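Local coordinates for protein putative tRNA (Adenine(37)-N6)-methyltransferase (PDB 7BTU) that probably transfers a methyl group from S-adenosyl-L-methionine to the threonylcarbamoylated adenosine at position 37 of tRNA, at residues 19-24 with 35-40; 109-114 with 121-126. All coordinates share one frame; numbering follows the deposited sequence.

Contact 1: 19-24 with 35-40; sequences SCFMEK and PAARGT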
loop_
_atom_site.group_PDB
_atom_site.type_symbol
_atom_site.label_atom_id
_atom_site.label_comp_id
_atom_site.label_asym_id
_atom_site.label_seq_id
_atom_site.Cartn_x
_atom_site.Cartn_y
_atom_site.Cartn_z
ATOM N N SER B 19 -18.820 5.588 6.630
ATOM C CA SER B 19 -18.433 6.636 5.687
ATOM C C SER B 19 -19.621 7.151 4.886
ATOM O O SER B 19 -20.739 6.646 4.976
ATOM C CB SER B 19 -17.317 6.187 4.743
ATOM O OG SER B 19 -17.841 5.435 3.705
ATOM N N CYS B 20 -19.352 8.234 4.170
ATOM C CA CYS B 20 -20.357 8.836 3.289
ATOM C C CYS B 20 -20.790 7.929 2.135
ATOM O O CYS B 20 -21.819 8.219 1.519
ATOM C CB CYS B 20 -19.821 10.161 2.756
ATOM S SG CYS B 20 -18.232 10.119 1.971
ATOM N N PHE B 21 -19.973 6.937 1.724
ATOM C CA PHE B 21 -20.177 6.290 0.423
ATOM C C PHE B 21 -20.998 5.015 0.562
ATOM O O PHE B 21 -20.637 4.111 1.329
ATOM C CB PHE B 21 -18.842 5.998 -0.277
ATOM C CG PHE B 21 -18.137 7.254 -0.741
ATOM C CD1 PHE B 21 -18.798 8.167 -1.593
ATOM C CD2 PHE B 21 -16.858 7.556 -0.293
ATOM C CE1 PHE B 21 -18.158 9.365 -1.987
ATOM C CE2 PHE B 21 -16.215 8.755 -0.720
ATOM C CZ PHE B 21 -16.852 9.628 -1.547
ATOM N N MET B 22 -22.100 4.942 -0.195
ATOM C CA MET B 22 -22.953 3.749 -0.191
ATOM C C MET B 22 -22.820 2.908 -1.461
ATOM O O MET B 22 -23.245 1.740 -1.468
ATOM C CB MET B 22 -24.429 4.174 -0.012
ATOM C CG MET B 22 -24.686 5.134 1.181
ATOM S SD MET B 22 -24.295 4.333 2.789
ATOM C CE MET B 22 -23.686 5.744 3.771
ATOM N N GLU B 23 -22.279 3.470 -2.547
ATOM C CA GLU B 23 -22.176 2.725 -3.795
ATOM C C GLU B 23 -20.820 3.041 -4.414
ATOM O O GLU B 23 -20.303 4.141 -4.275
ATOM C CB GLU B 23 -23.371 3.073 -4.737
ATOM C CG GLU B 23 -23.860 4.488 -4.549
ATOM C CD GLU B 23 -25.261 4.801 -5.045
ATOM O OE1 GLU B 23 -25.521 5.998 -5.197
ATOM O OE2 GLU B 23 -26.100 3.909 -5.278
ATOM N N LYS B 24 -20.266 2.078 -5.132
ATOM C CA LYS B 24 -18.880 2.192 -5.585
ATOM C C LYS B 24 -18.721 3.247 -6.665
ATOM O O LYS B 24 -17.718 3.962 -6.676
ATOM C CB LYS B 24 -18.382 0.833 -6.115
ATOM N N PRO B 35 -11.415 16.150 0.084
ATOM C CA PRO B 35 -11.294 16.123 1.539
ATOM C C PRO B 35 -12.620 16.150 2.262
ATOM O O PRO B 35 -12.657 15.785 3.446
ATOM C CB PRO B 35 -10.464 17.382 1.838
ATOM C CG PRO B 35 -10.774 18.296 0.683
ATOM C CD PRO B 35 -10.885 17.402 -0.498
ATOM N N ALA B 36 -13.709 16.606 1.616
ATOM C CA ALA B 36 -14.983 16.588 2.328
ATOM C C ALA B 36 -15.580 15.188 2.428
ATOM O O ALA B 36 -16.633 15.037 3.057
ATOM C CB ALA B 36 -15.986 17.569 1.653
ATOM N N ALA B 37 -14.970 14.187 1.778
ATOM C CA ALA B 37 -15.407 12.792 1.863
ATOM C C ALA B 37 -14.850 12.243 3.184
ATOM O O ALA B 37 -13.689 11.871 3.273
ATOM C CB ALA B 37 -14.934 11.976 0.650
ATOM N N ARG B 38 -15.674 12.230 4.224
ATOM C CA ARG B 38 -15.206 11.913 5.569
ATOM C C ARG B 38 -15.732 10.561 6.056
ATOM O O ARG B 38 -16.762 10.036 5.605
ATOM C CB ARG B 38 -15.611 13.023 6.529
ATOM C CG ARG B 38 -14.785 14.346 6.238
ATOM C CD ARG B 38 -15.220 15.488 7.126
ATOM N NE ARG B 38 -15.140 15.046 8.509
ATOM C CZ ARG B 38 -15.784 15.636 9.502
ATOM N NH1 ARG B 38 -16.532 16.693 9.236
ATOM N NH2 ARG B 38 -15.657 15.183 10.754
ATOM N N GLY B 39 -15.012 9.999 7.006
ATOM C CA GLY B 39 -15.507 8.766 7.600
ATOM C C GLY B 39 -14.731 8.476 8.865
ATOM O O GLY B 39 -13.794 9.200 9.233
ATOM N N THR B 40 -15.134 7.404 9.540
ATOM C CA THR B 40 -14.374 7.003 10.719
ATOM C C THR B 40 -14.053 5.519 10.600
ATOM O O THR B 40 -14.709 4.769 9.860
ATOM C CB THR B 40 -15.138 7.283 12.010
ATOM O OG1 THR B 40 -16.409 6.628 11.943
ATOM C CG2 THR B 40 -15.386 8.787 12.191
#
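In the closed six-stranded barrel, the end of strand 15-19 pairs antiparallel with the first part of strand 38-43, where Ser19 meets Gly39. The two form a non-hydrogen-bonded pair with Ser19 CA 4.1 Å from Gly39 CA. Gly39 has no side chain at this close pair. Beyond the pair, Cys20 N reaches Arg38 O at 3.5 Å. This bond is weak, with an angle of 148° at the hydrogen.

After Ser19 the chain turns. Ser19 OG sits between its own backbone N and carbonyl carbon (chi1 81°). From there it accepts from Phe21 N at 3.3 Å, which makes an ST turn. The same OG is also hydrogen-bonded to Leu127 O, so the hydroxyl ties the turn to the loop after strand 119-123.

The side chains of Cys20 and Phe21 meet Ala37. Cys20 SG lies 3.5 Å above the plane of the Phe21 ring, over its centre. It also touches Ala37, with SG 4.0 Å from Ala37 CB. The Phe21 ring presents CE2 and CZ to the same methyl, each 3.7 Å from Ala37 CB. The ring meets this methyl obliquely. Sulfur, ring and methyl therefore form one small apolar cluster. Leu187 of helix 184-193 packs on both Cys20 and Ala37, and Leu213 packs on Phe21.

The CB of Arg38 points away from segment 19-24, and its side chain touches Gln182 and Pro183. Across the two segments, the polar link is the one weak backbone bond. The contact therefore probably rests mainly on the packing of Cys20, Phe21 and Ala37, while the Ser19 hydroxyl fixes the turn.

Contact 2: 109-114 with 121-126; sequences VVRLEG and WLSGID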
loop_
_atom_site.group_PDB
_atom_site.type_symbol
_atom_site.label_atom_id
_atom_site.label_comp_id
_atom_site.label_asym_id
_atom_site.label_seq_id
_atom_site.Cartn_x
_atom_site.Cartn_y
_atom_site.Cartn_z
ATOM N N VAL B 109 -4.807 4.673 0.849
ATOM C CA VAL B 109 -4.141 5.702 1.646
ATOM C C VAL B 109 -5.169 6.779 1.894
ATOM O O VAL B 109 -5.903 7.172 0.971
ATOM C CB VAL B 109 -2.861 6.250 0.980
ATOM C CG1 VAL B 109 -3.071 6.608 -0.477
ATOM C CG2 VAL B 109 -2.348 7.495 1.746
ATOM N N VAL B 110 -5.279 7.203 3.162
ATOM C CA VAL B 110 -6.321 8.138 3.553
ATOM C C VAL B 110 -5.687 9.154 4.473
ATOM O O VAL B 110 -4.750 8.848 5.202
ATOM C CB VAL B 110 -7.515 7.356 4.206
ATOM C CG1 VAL B 110 -7.107 6.673 5.466
ATOM C CG2 VAL B 110 -8.718 8.203 4.439
ATOM N N ARG B 111 -6.237 10.352 4.474
ATOM C CA ARG B 111 -5.780 11.386 5.382
ATOM C C ARG B 111 -6.316 11.101 6.778
ATOM O O ARG B 111 -7.511 10.825 6.949
ATOM C CB ARG B 111 -6.282 12.763 4.907
ATOM C CG ARG B 111 -5.803 13.870 5.858
ATOM C CD ARG B 111 -4.420 14.284 5.464
ATOM N NE ARG B 111 -4.140 15.663 5.874
ATOM C CZ ARG B 111 -3.789 15.983 7.111
ATOM N NH1 ARG B 111 -3.670 15.015 8.032
ATOM N NH2 ARG B 111 -3.552 17.263 7.424
ATOM N N LEU B 112 -5.416 11.128 7.782
ATOM C CA LEU B 112 -5.786 10.915 9.176
ATOM C C LEU B 112 -6.050 12.302 9.770
ATOM O O LEU B 112 -5.124 13.108 9.892
ATOM C CB LEU B 112 -4.653 10.198 9.946
ATOM C CG LEU B 112 -4.912 9.989 11.431
ATOM C CD1 LEU B 112 -6.168 9.119 11.641
ATOM C CD2 LEU B 112 -3.679 9.225 12.068
ATOM N N GLU B 113 -7.311 12.593 10.100
ATOM C CA GLU B 113 -7.619 13.902 10.686
ATOM C C GLU B 113 -7.313 13.919 12.169
ATOM O O GLU B 113 -7.056 14.981 12.724
ATOM C CB GLU B 113 -9.093 14.257 10.479
ATOM C CG GLU B 113 -9.436 14.477 9.003
ATOM C CD GLU B 113 -8.841 15.810 8.442
ATOM O OE1 GLU B 113 -8.715 15.966 7.206
ATOM O OE2 GLU B 113 -8.483 16.693 9.250
ATOM N N GLY B 114 -7.391 12.770 12.822
ATOM C CA GLY B 114 -7.167 12.721 14.261
ATOM C C GLY B 114 -7.653 11.378 14.774
ATOM O O GLY B 114 -8.178 10.555 14.019
ATOM N N TRP B 121 -10.455 9.342 12.785
ATOM C CA TRP B 121 -11.179 10.293 11.923
ATOM C C TRP B 121 -10.432 10.445 10.605
ATOM O O TRP B 121 -9.246 10.780 10.596
ATOM C CB TRP B 121 -11.301 11.672 12.593
ATOM C CG TRP B 121 -12.441 11.707 13.446
ATOM C CD1 TRP B 121 -13.763 11.877 13.057
ATOM C CD2 TRP B 121 -12.458 11.512 14.852
ATOM N NE1 TRP B 121 -14.571 11.834 14.148
ATOM C CE2 TRP B 121 -13.808 11.600 15.265
ATOM C CE3 TRP B 121 -11.470 11.310 15.811
ATOM C CZ2 TRP B 121 -14.187 11.463 16.576
ATOM C CZ3 TRP B 121 -11.851 11.191 17.127
ATOM C CH2 TRP B 121 -13.199 11.263 17.502
ATOM N N LEU B 122 -11.133 10.217 9.490
ATOM C CA LEU B 122 -10.520 10.119 8.184
ATOM C C LEU B 122 -11.141 11.161 7.241
ATOM O O LEU B 122 -12.308 11.537 7.385
ATOM C CB LEU B 122 -10.720 8.704 7.561
ATOM C CG LEU B 122 -10.334 7.592 8.543
ATOM C CD1 LEU B 122 -10.733 6.183 7.992
ATOM C CD2 LEU B 122 -8.830 7.729 8.890
ATOM N N SER B 123 -10.369 11.564 6.238
ATOM C CA SER B 123 -10.891 12.456 5.201
ATOM C C SER B 123 -10.246 12.062 3.898
ATOM O O SER B 123 -9.216 11.368 3.876
ATOM C CB SER B 123 -10.615 13.934 5.507
ATOM O OG SER B 123 -9.232 14.131 5.420
ATOM N N GLY B 124 -10.902 12.461 2.809
ATOM C CA GLY B 124 -10.448 11.974 1.533
ATOM C C GLY B 124 -10.647 10.489 1.409
ATOM O O GLY B 124 -9.832 9.817 0.775
ATOM N N ILE B 125 -11.714 9.971 1.966
ATOM C CA ILE B 125 -11.870 8.527 2.089
ATOM C C ILE B 125 -12.335 7.955 0.748
ATOM O O ILE B 125 -12.983 8.639 -0.050
ATOM C CB ILE B 125 -12.874 8.234 3.235
ATOM C CG1 ILE B 125 -12.676 6.825 3.820
ATOM C CG2 ILE B 125 -14.363 8.444 2.810
ATOM C CD1 ILE B 125 -13.523 6.602 5.027
ATOM N N ASP B 126 -11.991 6.681 0.473
ATOM C CA ASP B 126 -12.477 6.014 -0.726
ATOM C C ASP B 126 -13.087 4.660 -0.408
ATOM O O ASP B 126 -13.023 3.760 -1.247
ATOM C CB ASP B 126 -11.358 5.854 -1.758
ATOM C CG ASP B 126 -10.210 4.935 -1.286
ATOM O OD1 ASP B 126 -10.193 4.502 -0.090
ATOM O OD2 ASP B 126 -9.301 4.663 -2.125
HETATM O O HOH W 1 -8.646 7.310 0.495
HETATM O O HOH W 2 -6.661 6.123 -1.731
#
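Glu113 meets Ser123 with its chain bent at chi2 (-72°), which places CD beside the serine hydroxyl. Ser123 OG lies between its backbone N and carbonyl carbon (chi1 67°). The hydroxyl donates to Glu113 OE1 at 2.6 Å and uses the anti lone pair of that oxygen. Arg111 CB also touches Ser123 OG, at 3.3 Å.

The backbones pair antiparallel. Arg111 and Ser123 exchange two bonds; the donation from Ser123 N to Arg111 O is 3.0 Å. Then the register slips by one. Glu113 and Gly114 both face Trp121, a classic beta bulge. Glu113 N gives to Trp121 O at 2.7 Å. Trp121 N gives to Gly114 O with a straight angle of 168°. Gly114 C lies at the edge of the indole, in its plane.

Val110 and Leu122 cross at about a right angle, with Val110 CG2 3.7 Å from Leu122 CB. Leu112 shares a sheet face with Leu122, and its CD1 adds a contact to Leu122 CD2. Past Ser123 the strands part. Water 1 bridges them by hydrogen bonds, 2.8 Å from Val109 O and 2.8 Å from Gly124 O.

The hairpin of strands 105-116 and 119-123 sits between strands 61-67 and 38-43 in the barrel sheet. Strand 61-67 flanks the first strand, and strand 38-43 flanks the second. Leu122 also touches Leu64 and Ile17, while Val109 packs on Ala143 of the second subunit.

Contacts 1 and 2 lie side by side in one barrel sheet, with centres about 10 Å apart. Strand 38-43 supplies one side of contact 1, and its neighbour 119-123 supplies one side of contact 2. Two probable backbone hydrogen bonds join them: Leu122 N with Gly39 O at 2.9 Å, and Ile125 N with Ala37 O at 3.0 Å. Packing adds to this. Phe21 CE2 lies 3.3 Å from Ile125 O, and Pro35 O lies 3.4 Å from Ser123 CB. Thus Ala37 serves the apolar cluster through CB and contact 2 through its carbonyl. Along the chain, contact 1 closes before contact 2 opens.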